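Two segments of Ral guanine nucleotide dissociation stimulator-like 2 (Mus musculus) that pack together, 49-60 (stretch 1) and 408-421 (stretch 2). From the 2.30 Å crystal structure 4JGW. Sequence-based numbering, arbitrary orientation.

Stretch 1 (49-60) RRLRAGTLEALV
Stretch 2 408-421: ELENGYINFDKRRK

Stretch 1 opens in a strand that is already running at Arg49, and the chain turns a corner at Ala53 and enters a helix at Leu56. Stretch 2 makes a type I turn from Leu409 to Gly412, a short strand at Ile414 and Asn415, and then a helix. Gly412 N donates to Leu409 O at 2.9 Å, and Leu409 N to Tyr413 O at 2.8 Å. Phi/psi are 94/-2° at Gly412 and 179/169° at Gly54. The axis of the strand through Arg50 and Leu51 and that of the helix through Asp417 and Arg420 come within 8.3 Å, with 107° between their N-to-C directions.

The register is antiparallel. Gly54 CA pairs with Ile414 CA at 5.4 Å, and Ala53 CA with Asn415 CA at 4.9 Å. Ile414 N donates to Gly54 O at 2.9 Å. The return bond, Gly54 N to Ile414 O, is weak at 3.4 Å. Phe416 N donates weakly to Arg52 O at 3.1 Å.

Leu51 O is the polar focus. Arg420 NH2 donates to Leu51 O at 2.8 Å and 165°, near the guanidinium plane. The CA-to-CB bond of Arg420 points toward stretch 1; chi1 to chi3 are m, t, t and chi4 is -91°. Arg420 NE donates to water 1 at 2.7 Å; NH1 and NH2 also bond elsewhere in the structure. Water 1 lies 2.7 Å from Leu51 O and 2.8 Å from Asp417 OD1, with geometry fit to donate to either; it has more acceptors in reach than protons. It links the strand to the helix. Arg52 NE stays 4.1 Å from Asp417 OD1, beyond a salt bridge.

Thr55 (p) caps its helix: Ala58 N donates to Thr55 OG1 at 3.1 Å. Asn411 OD1 accepts from Tyr413 N at 3.2 Å.

Ile414 is m, t; its CD1 lies 3.8 Å from both Leu56 CD1 and Leu59 CD1.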

# COMPACT_ATOMS: atom_id res chain seq x y z
N ARG A 49 9.66 -26.69 3.77
CA ARG A 49 9.28 -27.18 2.45
C ARG A 49 8.33 -26.16 1.82
O ARG A 49 7.14 -26.14 2.13
CB ARG A 49 8.65 -28.58 2.54
CG ARG A 49 8.29 -29.18 1.19
CD ARG A 49 7.72 -30.59 1.32
NE ARG A 49 7.38 -31.13 -0.00
CZ ARG A 49 7.16 -32.41 -0.28
NH1 ARG A 49 7.24 -33.34 0.68
NH2 ARG A 49 6.87 -32.77 -1.52
N ARG A 50 8.87 -25.32 0.94
CA ARG A 50 8.13 -24.19 0.41
C ARG A 50 7.77 -24.35 -1.06
O ARG A 50 8.62 -24.68 -1.89
CB ARG A 50 8.92 -22.89 0.61
CG ARG A 50 9.34 -22.63 2.04
CD ARG A 50 9.77 -21.19 2.23
NE ARG A 50 10.26 -20.95 3.59
CZ ARG A 50 11.54 -20.96 3.95
NH1 ARG A 50 12.49 -21.21 3.05
NH2 ARG A 50 11.87 -20.73 5.21
N LEU A 51 6.49 -24.12 -1.38
CA LEU A 51 6.01 -24.17 -2.76
C LEU A 51 6.64 -23.06 -3.58
O LEU A 51 6.62 -21.89 -3.19
CB LEU A 51 4.48 -24.11 -2.81
CG LEU A 51 3.79 -24.41 -4.16
CD1 LEU A 51 2.40 -24.99 -3.96
CD2 LEU A 51 3.75 -23.19 -5.07
N ARG A 52 7.21 -23.43 -4.73
CA ARG A 52 7.87 -22.50 -5.63
C ARG A 52 6.99 -22.13 -6.82
O ARG A 52 6.92 -20.97 -7.22
CB ARG A 52 9.19 -23.10 -6.13
CG ARG A 52 10.32 -23.07 -5.12
CD ARG A 52 11.06 -21.75 -5.17
NE ARG A 52 12.44 -21.87 -4.71
CZ ARG A 52 13.45 -22.28 -5.46
NH1 ARG A 52 13.25 -22.61 -6.74
NH2 ARG A 52 14.67 -22.37 -4.95
N ALA A 53 6.33 -23.14 -7.38
CA ALA A 53 5.43 -22.96 -8.51
C ALA A 53 4.44 -24.12 -8.56
O ALA A 53 4.74 -25.22 -8.11
CB ALA A 53 6.21 -22.89 -9.81
N GLY A 54 3.25 -23.85 -9.09
CA GLY A 54 2.23 -24.88 -9.22
C GLY A 54 0.95 -24.37 -9.83
O GLY A 54 0.75 -23.16 -9.97
N THR A 55 0.06 -25.30 -10.18
CA THR A 55 -1.25 -24.96 -10.71
C THR A 55 -2.11 -24.34 -9.61
O THR A 55 -1.83 -24.51 -8.42
CB THR A 55 -2.00 -26.19 -11.28
OG1 THR A 55 -2.24 -27.13 -10.23
CG2 THR A 55 -1.19 -26.86 -12.39
N LEU A 56 -3.15 -23.61 -10.02
CA LEU A 56 -4.08 -22.99 -9.08
C LEU A 56 -4.69 -24.03 -8.14
O LEU A 56 -4.91 -23.75 -6.95
CB LEU A 56 -5.16 -22.23 -9.85
CG LEU A 56 -5.94 -21.12 -9.15
CD1 LEU A 56 -5.03 -20.10 -8.46
CD2 LEU A 56 -6.86 -20.42 -10.15
N GLU A 57 -4.95 -25.22 -8.66
CA GLU A 57 -5.46 -26.34 -7.88
C GLU A 57 -4.43 -26.85 -6.87
O GLU A 57 -4.78 -27.21 -5.74
CB GLU A 57 -5.90 -27.49 -8.81
CG GLU A 57 -7.17 -27.23 -9.62
CD GLU A 57 -6.98 -26.28 -10.81
OE1 GLU A 57 -5.82 -26.01 -11.19
OE2 GLU A 57 -8.00 -25.81 -11.36
N ALA A 58 -3.16 -26.86 -7.28
CA ALA A 58 -2.07 -27.30 -6.41
C ALA A 58 -1.78 -26.29 -5.30
O ALA A 58 -1.38 -26.67 -4.20
CB ALA A 58 -0.82 -27.56 -7.23
N LEU A 59 -1.97 -25.01 -5.61
CA LEU A 59 -1.83 -23.95 -4.61
C LEU A 59 -2.83 -24.14 -3.47
O LEU A 59 -2.49 -23.96 -2.31
CB LEU A 59 -2.00 -22.56 -5.24
CG LEU A 59 -1.04 -22.09 -6.35
CD1 LEU A 59 -1.30 -20.62 -6.68
CD2 LEU A 59 0.42 -22.29 -5.99
N VAL A 60 -4.05 -24.52 -3.83
CA VAL A 60 -5.13 -24.74 -2.87
C VAL A 60 -4.89 -25.99 -2.01
O VAL A 60 -5.21 -26.00 -0.82
CB VAL A 60 -6.52 -24.78 -3.56
CG1 VAL A 60 -7.62 -25.22 -2.60
CG2 VAL A 60 -6.85 -23.42 -4.16
N GLU A 408 3.48 -16.72 -15.03
CA GLU A 408 3.48 -18.17 -15.14
C GLU A 408 4.79 -18.64 -15.76
O GLU A 408 5.43 -17.92 -16.52
CB GLU A 408 2.30 -18.65 -16.00
CG GLU A 408 0.93 -18.40 -15.37
CD GLU A 408 -0.22 -18.62 -16.35
OE1 GLU A 408 -0.01 -19.25 -17.41
OE2 GLU A 408 -1.35 -18.17 -16.05
N LEU A 409 5.20 -19.86 -15.40
CA LEU A 409 6.33 -20.51 -16.05
C LEU A 409 5.84 -21.17 -17.34
O LEU A 409 4.64 -21.28 -17.57
CB LEU A 409 6.97 -21.54 -15.11
CG LEU A 409 7.57 -21.08 -13.78
CD1 LEU A 409 8.03 -22.28 -12.96
CD2 LEU A 409 8.72 -20.09 -13.98
N GLU A 410 6.79 -21.61 -18.17
CA GLU A 410 6.47 -22.24 -19.46
C GLU A 410 5.43 -23.36 -19.36
O GLU A 410 4.53 -23.45 -20.20
CB GLU A 410 7.74 -22.75 -20.14
CG GLU A 410 8.72 -21.65 -20.54
CD GLU A 410 9.91 -22.17 -21.32
OE1 GLU A 410 9.73 -23.03 -22.21
OE2 GLU A 410 11.04 -21.71 -21.04
N ASN A 411 5.54 -24.18 -18.32
CA ASN A 411 4.64 -25.32 -18.11
C ASN A 411 3.22 -24.94 -17.66
O ASN A 411 2.36 -25.81 -17.51
CB ASN A 411 5.27 -26.32 -17.13
CG ASN A 411 5.61 -25.70 -15.77
OD1 ASN A 411 5.41 -24.51 -15.54
ND2 ASN A 411 6.14 -26.53 -14.87
N GLY A 412 2.98 -23.65 -17.45
CA GLY A 412 1.67 -23.15 -17.02
C GLY A 412 1.53 -22.98 -15.52
O GLY A 412 0.49 -22.55 -15.04
N TYR A 413 2.58 -23.34 -14.78
CA TYR A 413 2.61 -23.19 -13.32
C TYR A 413 2.66 -21.71 -12.96
O TYR A 413 3.41 -20.94 -13.57
CB TYR A 413 3.84 -23.88 -12.73
CG TYR A 413 3.77 -25.39 -12.59
CD1 TYR A 413 4.67 -26.06 -11.76
CD2 TYR A 413 2.81 -26.14 -13.27
CE1 TYR A 413 4.63 -27.44 -11.62
CE2 TYR A 413 2.76 -27.53 -13.13
CZ TYR A 413 3.67 -28.17 -12.31
OH TYR A 413 3.63 -29.54 -12.17
N ILE A 414 1.88 -21.32 -11.96
CA ILE A 414 1.96 -19.97 -11.40
C ILE A 414 3.31 -19.81 -10.69
O ILE A 414 3.65 -20.60 -9.81
CB ILE A 414 0.78 -19.68 -10.44
CG1 ILE A 414 -0.53 -19.58 -11.24
CG2 ILE A 414 1.02 -18.40 -9.64
CD1 ILE A 414 -1.78 -19.85 -10.42
N ASN A 415 4.08 -18.81 -11.12
CA ASN A 415 5.37 -18.51 -10.50
C ASN A 415 5.16 -17.84 -9.14
O ASN A 415 5.04 -16.61 -9.05
CB ASN A 415 6.22 -17.63 -11.43
CG ASN A 415 7.53 -17.19 -10.79
OD1 ASN A 415 8.08 -17.87 -9.92
ND2 ASN A 415 8.04 -16.05 -11.24
N PHE A 416 5.10 -18.65 -8.08
CA PHE A 416 4.78 -18.13 -6.75
C PHE A 416 5.89 -17.30 -6.13
O PHE A 416 5.62 -16.46 -5.26
CB PHE A 416 4.32 -19.25 -5.81
CG PHE A 416 3.46 -18.76 -4.67
CD1 PHE A 416 2.10 -18.56 -4.86
CD2 PHE A 416 4.02 -18.50 -3.42
CE1 PHE A 416 1.30 -18.10 -3.81
CE2 PHE A 416 3.23 -18.04 -2.37
CZ PHE A 416 1.86 -17.84 -2.57
N ASP A 417 7.13 -17.52 -6.57
CA ASP A 417 8.26 -16.68 -6.16
C ASP A 417 7.94 -15.20 -6.33
O ASP A 417 8.22 -14.39 -5.44
CB ASP A 417 9.52 -17.04 -6.96
CG ASP A 417 10.16 -18.34 -6.52
OD1 ASP A 417 9.68 -18.95 -5.54
OD2 ASP A 417 11.16 -18.75 -7.14
N LYS A 418 7.34 -14.86 -7.47
CA LYS A 418 6.89 -13.49 -7.75
C LYS A 418 5.97 -12.97 -6.65
O LYS A 418 6.10 -11.83 -6.20
CB LYS A 418 6.18 -13.44 -9.11
CG LYS A 418 5.64 -12.06 -9.48
CD LYS A 418 5.16 -12.01 -10.92
CE LYS A 418 4.74 -10.59 -11.29
NZ LYS A 418 4.57 -10.40 -12.76
N ARG A 419 5.05 -13.83 -6.20
CA ARG A 419 4.05 -13.46 -5.20
C ARG A 419 4.64 -13.26 -3.81
O ARG A 419 4.14 -12.45 -3.02
CB ARG A 419 2.90 -14.48 -5.17
CG ARG A 419 2.25 -14.76 -6.52
CD ARG A 419 1.78 -13.49 -7.21
NE ARG A 419 1.53 -13.68 -8.63
CZ ARG A 419 1.32 -12.69 -9.50
NH1 ARG A 419 1.35 -11.43 -9.11
NH2 ARG A 419 1.10 -12.97 -10.78
N ARG A 420 5.71 -14.01 -3.51
CA ARG A 420 6.43 -13.86 -2.25
C ARG A 420 7.14 -12.51 -2.19
O ARG A 420 7.12 -11.84 -1.16
CB ARG A 420 7.46 -14.98 -2.07
CG ARG A 420 6.86 -16.32 -1.71
CD ARG A 420 7.93 -17.38 -1.50
NE ARG A 420 7.33 -18.71 -1.58
CZ ARG A 420 6.85 -19.38 -0.54
NH1 ARG A 420 6.91 -18.87 0.69
NH2 ARG A 420 6.31 -20.58 -0.73
N LYS A 421 7.77 -12.14 -3.30
CA LYS A 421 8.47 -10.87 -3.44
C LYS A 421 7.49 -9.71 -3.37
O LYS A 421 7.81 -8.64 -2.85
CB LYS A 421 9.26 -10.83 -4.75
CG LYS A 421 10.36 -11.87 -4.85
CD LYS A 421 11.09 -11.77 -6.18
CE LYS A 421 12.01 -12.97 -6.40
NZ LYS A 421 12.89 -12.78 -7.58
O HOH W 1 7.29 -19.45 -4.20